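Local coordinates for protein beta-Ala-His dipeptidase (Homo sapiens, PDB 3DLJ) that hydrolyses the peptide bond of Xaa-His dipeptides, above all carnosine and anserine, as a secreted homodimeric metallopeptidase carrying two zinc ions per subunit, at residues A150-V155 with F474-F478; K15-I20 with A157-Q163. One frame throughout, in Å; residues are numbered along the deposited sequence.

Interaction 1. Residues A150-V155 with F474-F478; sequences AWINAV and FAAFF
With chi1 at -177°, Trp151 holds CG anti to its own backbone N and swings the indole across to helix 464-482, where Phe474 and Phe478, each with CG anti to the carbonyl carbon, send their rings back to meet it. Two edge-to-face pairs follow. The six-membered ring of Trp151 turns its edge to the face of Phe474, with centroids 4.9 Å apart and planes at 70°; Trp151 CE3 stands over the centre of that phenyl ring, 3.5 Å from Phe474 CD1. Phe478 in turn directs its edge at a face of the indole, CE2 lying 3.5 Å from Trp151 CH2 with the planes at 81°. Trp151 therefore gives an edge to one phenylalanine and a face to the other, at the centre of an aromatic cluster. Ala154 CB packs against the base of Phe474, 3.9 Å from Phe474 CB, its small size consistent with the 5.3 Å between Ala154 CA and Ala475 CA, while Val155 CG2 closes on Phe478 CZ at 3.6 Å. Leucine in place of Phe474 would probably cost the indole edge the flat face it meets and leave the tryptophan freer to tilt. Helix 403-416 packs against Phe477. Phe107 of strand 104-110 stacks on the indole, and strand 168-174 adds Ile169 and Phe171, so Trp151 sits between helix 464-482 and the mixed six-stranded sheet, in a helix-on-sheet layer of the zinc-binding M20 peptidase domain.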
loop_
_atom_site.group_PDB
_atom_site.type_symbol
_atom_site.label_atom_id
_atom_site.label_comp_id
_atom_site.label_asym_id
_atom_site.label_seq_id
_atom_site.Cartn_x
_atom_site.Cartn_y
_atom_site.Cartn_z
ATOM N N ALA A 150 -12.079 0.997 11.098
ATOM C CA ALA A 150 -11.722 0.417 12.381
ATOM C C ALA A 150 -11.252 1.493 13.370
ATOM O O ALA A 150 -11.643 1.470 14.549
ATOM C CB ALA A 150 -10.673 -0.661 12.215
ATOM N N TRP A 151 -10.428 2.418 12.876
ATOM C CA TRP A 151 -9.975 3.609 13.609
ATOM C C TRP A 151 -11.129 4.521 13.957
ATOM O O TRP A 151 -11.278 4.919 15.122
ATOM C CB TRP A 151 -8.916 4.394 12.785
ATOM C CG TRP A 151 -8.334 5.599 13.489
ATOM C CD1 TRP A 151 -8.822 6.880 13.456
ATOM C CD2 TRP A 151 -7.152 5.648 14.324
ATOM N NE1 TRP A 151 -8.032 7.715 14.225
ATOM C CE2 TRP A 151 -6.994 6.995 14.751
ATOM C CE3 TRP A 151 -6.198 4.695 14.732
ATOM C CZ2 TRP A 151 -5.930 7.409 15.573
ATOM C CZ3 TRP A 151 -5.131 5.115 15.558
ATOM C CH2 TRP A 151 -5.015 6.455 15.962
ATOM N N ILE A 152 -11.954 4.846 12.954
ATOM C CA ILE A 152 -13.138 5.694 13.165
ATOM C C ILE A 152 -14.145 5.051 14.131
ATOM O O ILE A 152 -14.727 5.737 14.986
ATOM C CB ILE A 152 -13.826 6.096 11.822
ATOM C CG1 ILE A 152 -13.008 7.182 11.103
ATOM C CG2 ILE A 152 -15.287 6.553 12.061
ATOM C CD1 ILE A 152 -13.381 7.402 9.616
ATOM N N ASN A 153 -14.363 3.746 13.982
ATOM C CA ASN A 153 -15.288 3.018 14.843
ATOM C C ASN A 153 -14.801 2.991 16.299
ATOM O O ASN A 153 -15.597 3.201 17.189
ATOM C CB ASN A 153 -15.562 1.597 14.307
ATOM C CG ASN A 153 -16.339 1.596 12.968
ATOM O OD1 ASN A 153 -16.985 2.555 12.629
ATOM N ND2 ASN A 153 -16.267 0.502 12.230
ATOM N N ALA A 154 -13.502 2.742 16.533
ATOM C CA ALA A 154 -12.901 2.896 17.870
ATOM C C ALA A 154 -13.237 4.247 18.543
ATOM O O ALA A 154 -13.666 4.284 19.709
ATOM C CB ALA A 154 -11.369 2.666 17.830
ATOM N N VAL A 155 -13.009 5.343 17.825
ATOM C CA VAL A 155 -13.352 6.686 18.311
ATOM C C VAL A 155 -14.835 6.793 18.637
ATOM O O VAL A 155 -15.209 7.353 19.662
ATOM C CB VAL A 155 -12.983 7.802 17.289
ATOM C CG1 VAL A 155 -13.555 9.139 17.746
ATOM C CG2 VAL A 155 -11.487 7.920 17.131
ATOM N N PHE A 474 -7.006 -0.260 18.284
ATOM C CA PHE A 474 -6.966 1.182 18.212
ATOM C C PHE A 474 -7.481 1.848 19.504
ATOM O O PHE A 474 -6.914 2.846 19.975
ATOM C CB PHE A 474 -7.713 1.686 16.951
ATOM C CG PHE A 474 -6.995 1.413 15.646
ATOM C CD1 PHE A 474 -5.595 1.356 15.580
ATOM C CD2 PHE A 474 -7.724 1.259 14.454
ATOM C CE1 PHE A 474 -4.928 1.125 14.350
ATOM C CE2 PHE A 474 -7.068 1.029 13.195
ATOM C CZ PHE A 474 -5.676 0.970 13.152
ATOM N N ALA A 475 -8.567 1.318 20.063
ATOM C CA ALA A 475 -9.092 1.797 21.371
ATOM C C ALA A 475 -8.033 1.742 22.511
ATOM O O ALA A 475 -7.771 2.750 23.195
ATOM C CB ALA A 475 -10.349 1.016 21.752
ATOM N N ALA A 476 -7.406 0.579 22.690
ATOM C CA ALA A 476 -6.319 0.418 23.661
ATOM C C ALA A 476 -5.155 1.409 23.417
ATOM O O ALA A 476 -4.553 1.940 24.373
ATOM C CB ALA A 476 -5.806 -1.029 23.645
ATOM N N PHE A 477 -4.863 1.646 22.137
ATOM C CA PHE A 477 -3.744 2.456 21.691
ATOM C C PHE A 477 -3.927 3.926 22.064
ATOM O O PHE A 477 -2.973 4.572 22.524
ATOM C CB PHE A 477 -3.548 2.263 20.179
ATOM C CG PHE A 477 -2.421 3.062 19.592
ATOM C CD1 PHE A 477 -1.089 2.743 19.873
ATOM C CD2 PHE A 477 -2.684 4.123 18.733
ATOM C CE1 PHE A 477 -0.039 3.468 19.301
ATOM C CE2 PHE A 477 -1.636 4.857 18.172
ATOM C CZ PHE A 477 -0.309 4.525 18.458
ATOM N N PHE A 478 -5.148 4.447 21.886
ATOM C CA PHE A 478 -5.480 5.811 22.336
ATOM C C PHE A 478 -4.994 6.013 23.767
ATOM O O PHE A 478 -4.377 7.038 24.093
ATOM C CB PHE A 478 -6.990 6.099 22.295
ATOM C CG PHE A 478 -7.605 6.018 20.925
ATOM C CD1 PHE A 478 -8.985 5.854 20.790
ATOM C CD2 PHE A 478 -6.828 6.076 19.782
ATOM C CE1 PHE A 478 -9.579 5.763 19.543
ATOM C CE2 PHE A 478 -7.418 5.980 18.526
ATOM C CZ PHE A 478 -8.797 5.824 18.409
#

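Interaction 2. Residues K15-I20 with A157-Q163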
loop_
_atom_site.group_PDB
_atom_site.type_symbol
_atom_site.label_atom_id
_atom_site.label_comp_id
_atom_site.label_asym_id
_atom_site.label_seq_id
_atom_site.Cartn_x
_atom_site.Cartn_y
_atom_site.Cartn_z
ATOM N N LYS A 15 -15.718 -1.528 28.753
ATOM C CA LYS A 15 -17.002 -1.038 28.257
ATOM C C LYS A 15 -16.899 -0.696 26.793
ATOM O O LYS A 15 -17.792 -1.039 26.024
ATOM C CB LYS A 15 -17.483 0.175 29.063
ATOM C CG LYS A 15 -18.455 -0.209 30.155
ATOM C CD LYS A 15 -17.984 0.188 31.540
ATOM C CE LYS A 15 -18.811 -0.505 32.610
ATOM N NZ LYS A 15 -18.216 -0.359 33.963
ATOM N N VAL A 16 -15.802 -0.032 26.414
ATOM C CA VAL A 16 -15.459 0.227 25.006
ATOM C C VAL A 16 -15.382 -1.071 24.194
ATOM O O VAL A 16 -15.937 -1.148 23.122
ATOM C CB VAL A 16 -14.130 1.035 24.869
ATOM C CG1 VAL A 16 -13.617 0.995 23.449
ATOM C CG2 VAL A 16 -14.333 2.463 25.280
ATOM N N PHE A 17 -14.716 -2.086 24.734
ATOM C CA PHE A 17 -14.600 -3.413 24.103
ATOM C C PHE A 17 -15.959 -4.096 23.982
ATOM O O PHE A 17 -16.259 -4.687 22.941
ATOM C CB PHE A 17 -13.642 -4.319 24.894
ATOM C CG PHE A 17 -12.166 -4.047 24.650
ATOM C CD1 PHE A 17 -11.720 -2.827 24.134
ATOM C CD2 PHE A 17 -11.215 -5.019 24.961
ATOM C CE1 PHE A 17 -10.367 -2.583 23.933
ATOM C CE2 PHE A 17 -9.854 -4.784 24.750
ATOM C CZ PHE A 17 -9.432 -3.562 24.246
ATOM N N GLN A 18 -16.759 -4.027 25.051
ATOM C CA GLN A 18 -18.132 -4.529 25.046
ATOM C C GLN A 18 -18.925 -3.878 23.916
ATOM O O GLN A 18 -19.604 -4.572 23.180
ATOM C CB GLN A 18 -18.861 -4.254 26.379
ATOM C CG GLN A 18 -18.299 -4.910 27.628
ATOM C CD GLN A 18 -18.949 -4.371 28.947
ATOM O OE1 GLN A 18 -20.103 -3.873 28.957
ATOM N NE2 GLN A 18 -18.211 -4.486 30.046
ATOM N N TYR A 19 -18.853 -2.546 23.813
ATOM C CA TYR A 19 -19.525 -1.761 22.750
ATOM C C TYR A 19 -19.153 -2.275 21.354
ATOM O O TYR A 19 -20.020 -2.571 20.533
ATOM C CB TYR A 19 -19.213 -0.249 22.892
ATOM C CG TYR A 19 -19.962 0.655 21.929
ATOM C CD1 TYR A 19 -21.127 1.335 22.315
ATOM C CD2 TYR A 19 -19.510 0.818 20.620
ATOM C CE1 TYR A 19 -21.819 2.174 21.404
ATOM C CE2 TYR A 19 -20.176 1.620 19.724
ATOM C CZ TYR A 19 -21.327 2.296 20.107
ATOM O OH TYR A 19 -21.941 3.080 19.144
ATOM N N ILE A 20 -17.858 -2.389 21.102
ATOM C CA ILE A 20 -17.339 -2.891 19.824
ATOM C C ILE A 20 -17.908 -4.292 19.480
ATOM O O ILE A 20 -18.357 -4.499 18.360
ATOM C CB ILE A 20 -15.773 -2.819 19.765
ATOM C CG1 ILE A 20 -15.296 -1.357 19.778
ATOM C CG2 ILE A 20 -15.248 -3.509 18.521
ATOM C CD1 ILE A 20 -13.812 -1.109 20.296
ATOM N N ALA A 157 -16.841 4.535 19.634
ATOM C CA ALA A 157 -17.164 3.822 20.871
ATOM C C ALA A 157 -17.002 4.684 22.133
ATOM O O ALA A 157 -17.888 4.682 22.977
ATOM C CB ALA A 157 -16.357 2.540 20.987
ATOM N N PHE A 158 -15.879 5.404 22.264
ATOM C CA PHE A 158 -15.667 6.389 23.344
ATOM C C PHE A 158 -16.717 7.512 23.273
ATOM O O PHE A 158 -17.219 7.969 24.288
ATOM C CB PHE A 158 -14.266 7.027 23.261
ATOM C CG PHE A 158 -13.127 6.115 23.645
ATOM C CD1 PHE A 158 -12.593 5.219 22.732
ATOM C CD2 PHE A 158 -12.549 6.192 24.914
ATOM C CE1 PHE A 158 -11.532 4.387 23.080
ATOM C CE2 PHE A 158 -11.494 5.357 25.261
ATOM C CZ PHE A 158 -10.983 4.457 24.322
ATOM N N ARG A 159 -17.037 7.951 22.064
ATOM C CA ARG A 159 -18.011 9.022 21.858
ATOM C C ARG A 159 -19.451 8.620 22.243
ATOM O O ARG A 159 -20.142 9.352 22.961
ATOM C CB ARG A 159 -17.938 9.532 20.404
ATOM C CG ARG A 159 -16.577 10.183 20.010
ATOM C CD ARG A 159 -16.309 11.531 20.726
ATOM N NE ARG A 159 -17.360 12.490 20.408
ATOM C CZ ARG A 159 -17.889 13.360 21.262
ATOM N NH1 ARG A 159 -17.461 13.410 22.523
ATOM N NH2 ARG A 159 -18.869 14.169 20.860
ATOM N N ALA A 160 -19.901 7.467 21.747
ATOM C CA ALA A 160 -21.209 6.915 22.111
ATOM C C ALA A 160 -21.359 6.733 23.635
ATOM O O ALA A 160 -22.412 7.014 24.190
ATOM C CB ALA A 160 -21.439 5.611 21.394
ATOM N N LEU A 161 -20.305 6.280 24.304
ATOM C CA LEU A 161 -20.343 6.046 25.754
ATOM C C LEU A 161 -20.031 7.270 26.623
ATOM O O LEU A 161 -20.010 7.170 27.843
ATOM C CB LEU A 161 -19.403 4.893 26.136
ATOM C CG LEU A 161 -19.688 3.537 25.486
ATOM C CD1 LEU A 161 -18.565 2.550 25.739
ATOM C CD2 LEU A 161 -21.031 2.985 25.939
ATOM N N GLU A 162 -19.816 8.420 25.994
ATOM C CA GLU A 162 -19.425 9.654 26.690
ATOM C C GLU A 162 -18.204 9.412 27.571
ATOM O O GLU A 162 -18.074 9.948 28.672
ATOM C CB GLU A 162 -20.594 10.253 27.492
ATOM C CG GLU A 162 -21.811 10.590 26.637
ATOM C CD GLU A 162 -23.089 10.715 27.452
ATOM O OE1 GLU A 162 -23.127 11.563 28.376
ATOM O OE2 GLU A 162 -24.057 9.971 27.157
ATOM N N GLN A 163 -17.314 8.574 27.069
ATOM C CA GLN A 163 -16.042 8.415 27.686
ATOM C C GLN A 163 -15.030 9.349 27.000
ATOM O O GLN A 163 -14.907 9.380 25.777
ATOM C CB GLN A 163 -15.598 6.955 27.675
ATOM C CG GLN A 163 -14.266 6.734 28.399
ATOM C CD GLN A 163 -13.914 5.272 28.586
ATOM O OE1 GLN A 163 -14.779 4.393 28.471
ATOM N NE2 GLN A 163 -12.632 5.002 28.905
#
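Tyr19 lays its ring over Ala157, whose CA sits 4.2 Å from the ring centroid and 28° off the normal, a CH-pi contact over the face. The methyl group of the same alanine approaches the ring too, Ala157 CB lying 3.6 Å from Tyr19 CD2. Because Tyr19 has CG anti to the backbone N (chi1 -174°), the ring reaches across to the end of helix 141-160 and its outer part comes to Ala160, with Tyr19 CE1 3.5 Å from Ala160 CB. Leu161 runs alongside in the opposite direction and brings CD2 to 4.0 Å from Tyr19 CD1, while its other methyl, CD1, rests 3.7 Å from the backbone O of Lys15.

One turn earlier on helix 13-22, Val16 uses both branches. CG2 is perched over the centre of the Phe158 ring, 3.9 Å from the centroid and only 4° off the normal, a nearly vertical CH-pi contact; CG1 reaches both Ala157 CB and the rim of that ring at Phe158 CE1, each at 4.0 Å. Thus Ala157 fits between Val16 and Tyr19, and Ile20 CG1 adds a looser touch on Ala157 CB.

The chain turns just past these residues: Glu162 takes a positive phi, and the bonds from Gln163 N to Phe158 O and from Glu162 N to Arg159 O make a Schellman motif that ends helix 141-160. The contact joins the N-terminal helix 13-22 to the C-terminal end of helix 141-160, with helix 464-482 covering Val16 and Phe158, and Phe27 of helix 24-35 packing on Tyr19 and Ile20.

How the interactions relate
Helix 141-160 serves both interactions: its 150-155 part faces helix 464-482 in interaction 1, and its last turn receives helix 13-22 in interaction 2. The first is wholly buried and built on paired aromatic rings; the second is partly exposed, with aliphatic groups lying over single rings, and Lys15, Ala160 and Leu161 at its outer margin. Their centres are 10 Å apart and they meet directly. Ala475 CB lies 3.7 Å from Val16 CG1, and Phe478 CD1 is equally close to Phe158 CE1, making one continuous apolar layer among three helices. Interaction 1 lies nearer the zinc site, Phe474 being about 9 Å from Asp206 between side chains; interaction 2 is remote from it.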